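Local coordinates for DUF596 domain-containing protein (Neisseria meningitidis, PDB 2O5H) that is of unknown function, an alpha-beta protein of the DUF596 family that assembles as a pair of identical subunits, at residues N9-D23 and F44-L58. Numbering follows the deposited sequence.
Sequences NHDVHKRYQDRLEED and FSSDFEEKTEAFFIL
D23 OD2 is gripped by three donors: the hydroxyl of the buried Y16, with L58 CB packed 3.6 Å from Y16 OH, uses its anti lone pair at 2.7 Å, while R19 NE and NH2 come in on the syn side. R19 NH2 also pairs with D43, and D23 OD1 bonds Y30 OH of the second subunit, placing this end at the subunit interface. With CG anti to the backbone N (chi1 -179°), Y16 carries its ring over A54, whose small CB lies 3.7 Å from CD1, and against branched I57. The ring edge meets the face of F44, planes 84° apart, a T-shaped pair; V12 CG1 touches the F44 edge. The long, flat guanidinium of R15 bridges two acids, giving NH2 to E50 OE2 (2.9 Å) and gripping D11 OD2 side-on; S45 OG donates to E50 OE1. I57 CD1 makes a CH-pi contact over the H13 ring. The N9 amide stacks on the E53 carboxylate, planes 6° apart, without a direct hydrogen bond; a water accepts from N9 ND2 and donates to E49 and E53, which R89 also pairs. Segments 9-16 and 48-58 cross at -58°, an oblique helix-helix packing joining the N-terminal helices 3-16 and 20-30 to helix 48-64 of this alpha-beta protein.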
loop_
_atom_site.group_PDB
_atom_site.type_symbol
_atom_site.label_atom_id
_atom_site.label_comp_id
_atom_site.label_asym_id
_atom_site.label_seq_id
_atom_site.Cartn_x
_atom_site.Cartn_y
_atom_site.Cartn_z
ATOM N N ASN A 9 -17.581 -7.778 -17.423
ATOM C CA ASN A 9 -17.210 -7.038 -16.212
ATOM C C ASN A 9 -17.947 -5.694 -16.046
ATOM O O ASN A 9 -17.687 -4.942 -15.112
ATOM C CB ASN A 9 -15.711 -6.810 -16.229
ATOM C CG ASN A 9 -14.928 -8.097 -15.998
ATOM O OD1 ASN A 9 -15.215 -8.869 -15.077
ATOM N ND2 ASN A 9 -13.900 -8.308 -16.810
ATOM N N HIS A 10 -18.861 -5.418 -16.962
ATOM C CA HIS A 10 -19.701 -4.209 -16.963
ATOM C C HIS A 10 -20.352 -3.930 -15.598
ATOM O O HIS A 10 -20.369 -2.782 -15.131
ATOM C CB HIS A 10 -20.797 -4.365 -18.026
ATOM C CG HIS A 10 -21.871 -3.313 -17.967
ATOM N ND1 HIS A 10 -21.836 -2.175 -18.744
ATOM C CD2 HIS A 10 -23.009 -3.231 -17.238
ATOM C CE1 HIS A 10 -22.898 -1.435 -18.490
ATOM N NE2 HIS A 10 -23.619 -2.046 -17.569
ATOM N N ASP A 11 -20.897 -4.979 -14.982
ATOM C CA ASP A 11 -21.614 -4.866 -13.718
ATOM C C ASP A 11 -20.676 -4.482 -12.563
ATOM O O ASP A 11 -21.000 -3.622 -11.752
ATOM C CB ASP A 11 -22.332 -6.192 -13.437
ATOM C CG ASP A 11 -22.845 -6.302 -12.015
ATOM O OD1 ASP A 11 -23.705 -5.498 -11.622
ATOM O OD2 ASP A 11 -22.381 -7.207 -11.288
ATOM N N VAL A 12 -19.508 -5.104 -12.505
ATOM C CA VAL A 12 -18.521 -4.794 -11.452
ATOM C C VAL A 12 -18.044 -3.366 -11.633
ATOM O O VAL A 12 -17.890 -2.610 -10.667
ATOM C CB VAL A 12 -17.332 -5.796 -11.489
ATOM C CG1 VAL A 12 -16.388 -5.565 -10.348
ATOM C CG2 VAL A 12 -17.879 -7.214 -11.411
ATOM N N HIS A 13 -17.833 -2.999 -12.893
ATOM C CA HIS A 13 -17.406 -1.684 -13.276
ATOM C C HIS A 13 -18.392 -0.636 -12.770
ATOM O O HIS A 13 -17.992 0.372 -12.206
ATOM C CB HIS A 13 -17.290 -1.631 -14.807
ATOM C CG HIS A 13 -16.397 -0.542 -15.308
ATOM N ND1 HIS A 13 -16.822 0.763 -15.445
ATOM C CD2 HIS A 13 -15.100 -0.560 -15.695
ATOM C CE1 HIS A 13 -15.819 1.508 -15.880
ATOM N NE2 HIS A 13 -14.764 0.726 -16.046
ATOM N N LYS A 14 -19.687 -0.874 -12.987
ATOM C CA LYS A 14 -20.742 0.001 -12.473
ATOM C C LYS A 14 -20.804 0.076 -10.950
ATOM O O LYS A 14 -20.951 1.171 -10.377
ATOM C CB LYS A 14 -22.092 -0.426 -13.050
ATOM C CG LYS A 14 -23.142 0.654 -12.978
ATOM C CD LYS A 14 -24.234 0.453 -14.025
ATOM C CE LYS A 14 -25.506 1.164 -13.570
ATOM N NZ LYS A 14 -26.648 0.949 -14.516
ATOM N N ARG A 15 -20.697 -1.071 -10.282
ATOM C CA ARG A 15 -20.730 -1.095 -8.826
ATOM C C ARG A 15 -19.513 -0.398 -8.219
ATOM O O ARG A 15 -19.647 0.249 -7.200
ATOM C CB ARG A 15 -20.864 -2.520 -8.294
ATOM C CG ARG A 15 -22.179 -3.170 -8.713
ATOM C CD ARG A 15 -22.411 -4.510 -8.026
ATOM N NE ARG A 15 -21.731 -5.594 -8.733
ATOM C CZ ARG A 15 -20.673 -6.243 -8.253
ATOM N NH1 ARG A 15 -20.216 -5.917 -7.066
ATOM N NH2 ARG A 15 -20.091 -7.219 -8.948
ATOM N N TYR A 16 -18.349 -0.504 -8.854
ATOM C CA TYR A 16 -17.134 0.127 -8.299
ATOM C C TYR A 16 -17.201 1.664 -8.369
ATOM O O TYR A 16 -16.660 2.381 -7.509
ATOM C CB TYR A 16 -15.820 -0.449 -8.904
ATOM C CG TYR A 16 -14.598 0.225 -8.281
ATOM C CD1 TYR A 16 -14.160 -0.126 -6.996
ATOM C CD2 TYR A 16 -13.938 1.260 -8.947
ATOM C CE1 TYR A 16 -13.092 0.509 -6.410
ATOM C CE2 TYR A 16 -12.877 1.934 -8.367
ATOM C CZ TYR A 16 -12.452 1.560 -7.095
ATOM O OH TYR A 16 -11.386 2.234 -6.545
ATOM N N GLN A 17 -17.947 2.174 -9.352
ATOM C CA GLN A 17 -18.106 3.614 -9.564
ATOM C C GLN A 17 -18.471 4.415 -8.327
ATOM O O GLN A 17 -18.019 5.545 -8.176
ATOM C CB GLN A 17 -19.108 3.875 -10.691
ATOM C CG GLN A 17 -18.636 4.936 -11.697
ATOM C CD GLN A 17 -17.246 4.637 -12.296
ATOM O OE1 GLN A 17 -16.807 3.476 -12.368
ATOM N NE2 GLN A 17 -16.560 5.692 -12.736
ATOM N N ASP A 18 -19.264 3.833 -7.428
ATOM C CA ASP A 18 -19.737 4.533 -6.223
ATOM C C ASP A 18 -18.696 4.674 -5.083
ATOM O O ASP A 18 -18.977 5.306 -4.053
ATOM C CB ASP A 18 -21.003 3.861 -5.670
ATOM C CG ASP A 18 -21.960 3.388 -6.764
ATOM O OD1 ASP A 18 -21.874 3.863 -7.922
ATOM O OD2 ASP A 18 -22.818 2.538 -6.451
ATOM N N ARG A 19 -17.523 4.068 -5.234
ATOM C CA ARG A 19 -16.410 4.317 -4.274
ATOM C C ARG A 19 -15.161 4.863 -4.958
ATOM O O ARG A 19 -14.135 5.084 -4.299
ATOM C CB ARG A 19 -16.061 3.047 -3.486
ATOM C CG ARG A 19 -15.667 1.845 -4.387
ATOM C CD ARG A 19 -15.267 0.648 -3.568
ATOM N NE ARG A 19 -13.913 0.758 -2.987
ATOM C CZ ARG A 19 -13.510 0.070 -1.941
ATOM N NH1 ARG A 19 -14.379 -0.729 -1.325
ATOM N NH2 ARG A 19 -12.245 0.191 -1.496
ATOM N N LEU A 20 -15.223 5.068 -6.277
ATOM C CA LEU A 20 -14.041 5.474 -7.044
ATOM C C LEU A 20 -13.392 6.755 -6.493
ATOM O O LEU A 20 -12.180 6.804 -6.314
ATOM C CB LEU A 20 -14.369 5.621 -8.544
ATOM C CG LEU A 20 -13.324 6.228 -9.497
ATOM C CD1 LEU A 20 -12.005 5.450 -9.505
ATOM C CD2 LEU A 20 -13.815 6.304 -10.918
ATOM N N GLU A 21 -14.205 7.776 -6.223
ATOM C CA GLU A 21 -13.684 9.102 -5.848
ATOM C C GLU A 21 -12.993 9.057 -4.507
ATOM O O GLU A 21 -11.916 9.628 -4.324
ATOM C CB GLU A 21 -14.785 10.163 -5.846
ATOM C CG GLU A 21 -15.259 10.556 -7.240
ATOM C CD GLU A 21 -14.115 11.031 -8.134
ATOM O OE1 GLU A 21 -13.187 11.695 -7.601
ATOM O OE2 GLU A 21 -14.156 10.749 -9.364
ATOM N N GLU A 22 -13.627 8.356 -3.576
ATOM C CA GLU A 22 -13.073 8.148 -2.256
ATOM C C GLU A 22 -11.715 7.431 -2.361
ATOM O O GLU A 22 -10.740 7.784 -1.656
ATOM C CB GLU A 22 -14.057 7.301 -1.458
ATOM C CG GLU A 22 -14.075 7.584 0.031
ATOM C CD GLU A 22 -14.205 6.307 0.848
ATOM O OE1 GLU A 22 -15.184 5.549 0.594
ATOM O OE2 GLU A 22 -13.324 6.064 1.728
ATOM N N ASP A 23 -11.638 6.403 -3.208
ATOM C CA ASP A 23 -10.397 5.657 -3.367
ATOM C C ASP A 23 -9.324 6.512 -4.057
ATOM O O ASP A 23 -8.164 6.450 -3.706
ATOM C CB ASP A 23 -10.645 4.346 -4.160
ATOM C CG ASP A 23 -11.379 3.273 -3.327
ATOM O OD1 ASP A 23 -11.644 3.519 -2.130
ATOM O OD2 ASP A 23 -11.694 2.185 -3.873
ATOM N N PHE A 44 -13.434 -4.255 -1.296
ATOM C CA PHE A 44 -14.548 -4.145 -2.258
ATOM C C PHE A 44 -15.194 -5.498 -2.542
ATOM O O PHE A 44 -16.400 -5.564 -2.720
ATOM C CB PHE A 44 -14.068 -3.495 -3.561
ATOM C CG PHE A 44 -15.070 -3.545 -4.703
ATOM C CD1 PHE A 44 -16.280 -2.859 -4.638
ATOM C CD2 PHE A 44 -14.758 -4.274 -5.864
ATOM C CE1 PHE A 44 -17.188 -2.891 -5.700
ATOM C CE2 PHE A 44 -15.635 -4.329 -6.948
ATOM C CZ PHE A 44 -16.877 -3.623 -6.866
ATOM N N SER A 45 -14.390 -6.567 -2.541
ATOM C CA SER A 45 -14.899 -7.883 -2.880
ATOM C C SER A 45 -14.014 -8.967 -2.346
ATOM O O SER A 45 -12.795 -8.756 -2.166
ATOM C CB SER A 45 -15.051 -8.014 -4.418
ATOM O OG SER A 45 -15.723 -9.209 -4.740
ATOM N N SER A 46 -14.589 -10.141 -2.078
ATOM C CA SER A 46 -13.752 -11.306 -1.691
ATOM C C SER A 46 -13.263 -12.038 -2.955
ATOM O O SER A 46 -12.331 -12.857 -2.894
ATOM C CB SER A 46 -14.490 -12.273 -0.751
ATOM O OG SER A 46 -15.737 -12.631 -1.328
ATOM N N ASP A 47 -13.836 -11.666 -4.097
ATOM C CA ASP A 47 -13.530 -12.320 -5.375
ATOM C C ASP A 47 -12.314 -11.724 -6.083
ATOM O O ASP A 47 -12.222 -10.490 -6.261
ATOM C CB ASP A 47 -14.745 -12.230 -6.307
ATOM C CG ASP A 47 -14.506 -12.967 -7.595
ATOM O OD1 ASP A 47 -14.396 -14.212 -7.552
ATOM O OD2 ASP A 47 -14.368 -12.326 -8.631
ATOM N N PHE A 48 -11.387 -12.590 -6.506
ATOM C CA PHE A 48 -10.168 -12.156 -7.186
ATOM C C PHE A 48 -10.394 -11.372 -8.495
ATOM O O PHE A 48 -9.809 -10.308 -8.662
ATOM C CB PHE A 48 -9.210 -13.341 -7.395
ATOM C CG PHE A 48 -7.902 -12.971 -8.071
ATOM C CD1 PHE A 48 -7.115 -11.969 -7.559
ATOM C CD2 PHE A 48 -7.487 -13.644 -9.226
ATOM C CE1 PHE A 48 -5.876 -11.622 -8.180
ATOM C CE2 PHE A 48 -6.276 -13.317 -9.861
ATOM C CZ PHE A 48 -5.480 -12.299 -9.325
ATOM N N GLU A 49 -11.224 -11.895 -9.414
ATOM C CA GLU A 49 -11.558 -11.167 -10.638
ATOM C C GLU A 49 -12.166 -9.802 -10.329
ATOM O O GLU A 49 -11.790 -8.828 -10.968
ATOM C CB GLU A 49 -12.543 -11.959 -11.506
ATOM C CG GLU A 49 -12.817 -11.301 -12.835
ATOM C CD GLU A 49 -13.746 -12.102 -13.705
ATOM O OE1 GLU A 49 -14.756 -12.667 -13.203
ATOM O OE2 GLU A 49 -13.481 -12.119 -14.914
ATOM N N GLU A 50 -13.154 -9.752 -9.418
ATOM C CA GLU A 50 -13.778 -8.470 -9.105
ATOM C C GLU A 50 -12.786 -7.452 -8.526
ATOM O O GLU A 50 -12.846 -6.276 -8.876
ATOM C CB GLU A 50 -14.971 -8.647 -8.185
ATOM C CG GLU A 50 -16.066 -9.417 -8.871
ATOM C CD GLU A 50 -17.384 -9.338 -8.136
ATOM O OE1 GLU A 50 -17.378 -9.125 -6.910
ATOM O OE2 GLU A 50 -18.420 -9.525 -8.784
ATOM N N LYS A 51 -11.891 -7.902 -7.646
ATOM C CA LYS A 51 -10.853 -7.029 -7.094
ATOM C C LYS A 51 -9.922 -6.525 -8.197
ATOM O O LYS A 51 -9.611 -5.337 -8.253
ATOM C CB LYS A 51 -10.067 -7.746 -5.991
ATOM C CG LYS A 51 -10.795 -7.775 -4.648
ATOM C CD LYS A 51 -9.940 -8.440 -3.590
ATOM C CE LYS A 51 -10.098 -9.973 -3.764
ATOM N NZ LYS A 51 -9.823 -10.751 -2.569
ATOM N N THR A 52 -9.505 -7.431 -9.070
ATOM C CA THR A 52 -8.629 -7.094 -10.224
ATOM C C THR A 52 -9.313 -6.021 -11.115
ATOM O O THR A 52 -8.690 -5.071 -11.551
ATOM C CB THR A 52 -8.314 -8.360 -11.069
ATOM O OG1 THR A 52 -7.516 -9.274 -10.299
ATOM C CG2 THR A 52 -7.526 -7.988 -12.334
ATOM N N GLU A 53 -10.596 -6.178 -11.377
ATOM C CA GLU A 53 -11.340 -5.157 -12.157
ATOM C C GLU A 53 -11.391 -3.789 -11.452
ATOM O O GLU A 53 -11.216 -2.765 -12.083
ATOM C CB GLU A 53 -12.770 -5.621 -12.463
ATOM C CG GLU A 53 -12.835 -6.794 -13.477
ATOM C CD GLU A 53 -11.959 -6.576 -14.715
ATOM O OE1 GLU A 53 -12.115 -5.514 -15.389
ATOM O OE2 GLU A 53 -11.129 -7.489 -15.013
ATOM N N ALA A 54 -11.609 -3.799 -10.147
ATOM C CA ALA A 54 -11.580 -2.595 -9.316
ATOM C C ALA A 54 -10.194 -1.945 -9.353
ATOM O O ALA A 54 -10.059 -0.700 -9.564
ATOM C CB ALA A 54 -11.941 -2.956 -7.902
ATOM N N PHE A 55 -9.167 -2.769 -9.163
ATOM C CA PHE A 55 -7.831 -2.255 -9.261
ATOM C C PHE A 55 -7.595 -1.491 -10.571
ATOM O O PHE A 55 -7.080 -0.375 -10.550
ATOM C CB PHE A 55 -6.784 -3.357 -9.059
ATOM C CG PHE A 55 -5.366 -2.887 -9.327
ATOM C CD1 PHE A 55 -4.581 -2.373 -8.290
ATOM C CD2 PHE A 55 -4.817 -2.973 -10.627
ATOM C CE1 PHE A 55 -3.266 -1.949 -8.524
ATOM C CE2 PHE A 55 -3.516 -2.535 -10.871
ATOM C CZ PHE A 55 -2.748 -2.026 -9.828
ATOM N N PHE A 56 -7.947 -2.086 -11.708
ATOM C CA PHE A 56 -7.691 -1.453 -12.999
ATOM C C PHE A 56 -8.521 -0.209 -13.235
ATOM O O PHE A 56 -8.073 0.701 -13.933
ATOM C CB PHE A 56 -7.815 -2.472 -14.160
ATOM C CG PHE A 56 -6.616 -3.362 -14.272
ATOM C CD1 PHE A 56 -5.351 -2.801 -14.551
ATOM C CD2 PHE A 56 -6.704 -4.724 -14.024
ATOM C CE1 PHE A 56 -4.223 -3.602 -14.619
ATOM C CE2 PHE A 56 -5.522 -5.557 -14.107
ATOM C CZ PHE A 56 -4.311 -4.992 -14.415
ATOM N N ILE A 57 -9.724 -0.133 -12.663
ATOM C CA ILE A 57 -10.518 1.100 -12.823
ATOM C C ILE A 57 -9.818 2.244 -12.067
ATOM O O ILE A 57 -9.718 3.366 -12.557
ATOM C CB ILE A 57 -11.964 0.954 -12.292
ATOM C CG1 ILE A 57 -12.739 -0.052 -13.150
ATOM C CG2 ILE A 57 -12.720 2.338 -12.273
ATOM C CD1 ILE A 57 -13.940 -0.626 -12.437
ATOM N N LEU A 58 -9.319 1.940 -10.872
ATOM C CA LEU A 58 -8.712 2.958 -10.035
ATOM C C LEU A 58 -7.389 3.396 -10.678
ATOM O O LEU A 58 -7.119 4.581 -10.816
ATOM C CB LEU A 58 -8.472 2.411 -8.617
ATOM C CG LEU A 58 -7.687 3.283 -7.591
ATOM C CD1 LEU A 58 -8.392 4.659 -7.340
ATOM C CD2 LEU A 58 -7.554 2.485 -6.299
HETATM O O HOH W 1 -12.438 -5.419 -18.024
HETATM O O HOH W 2 -11.828 -10.236 -15.762
#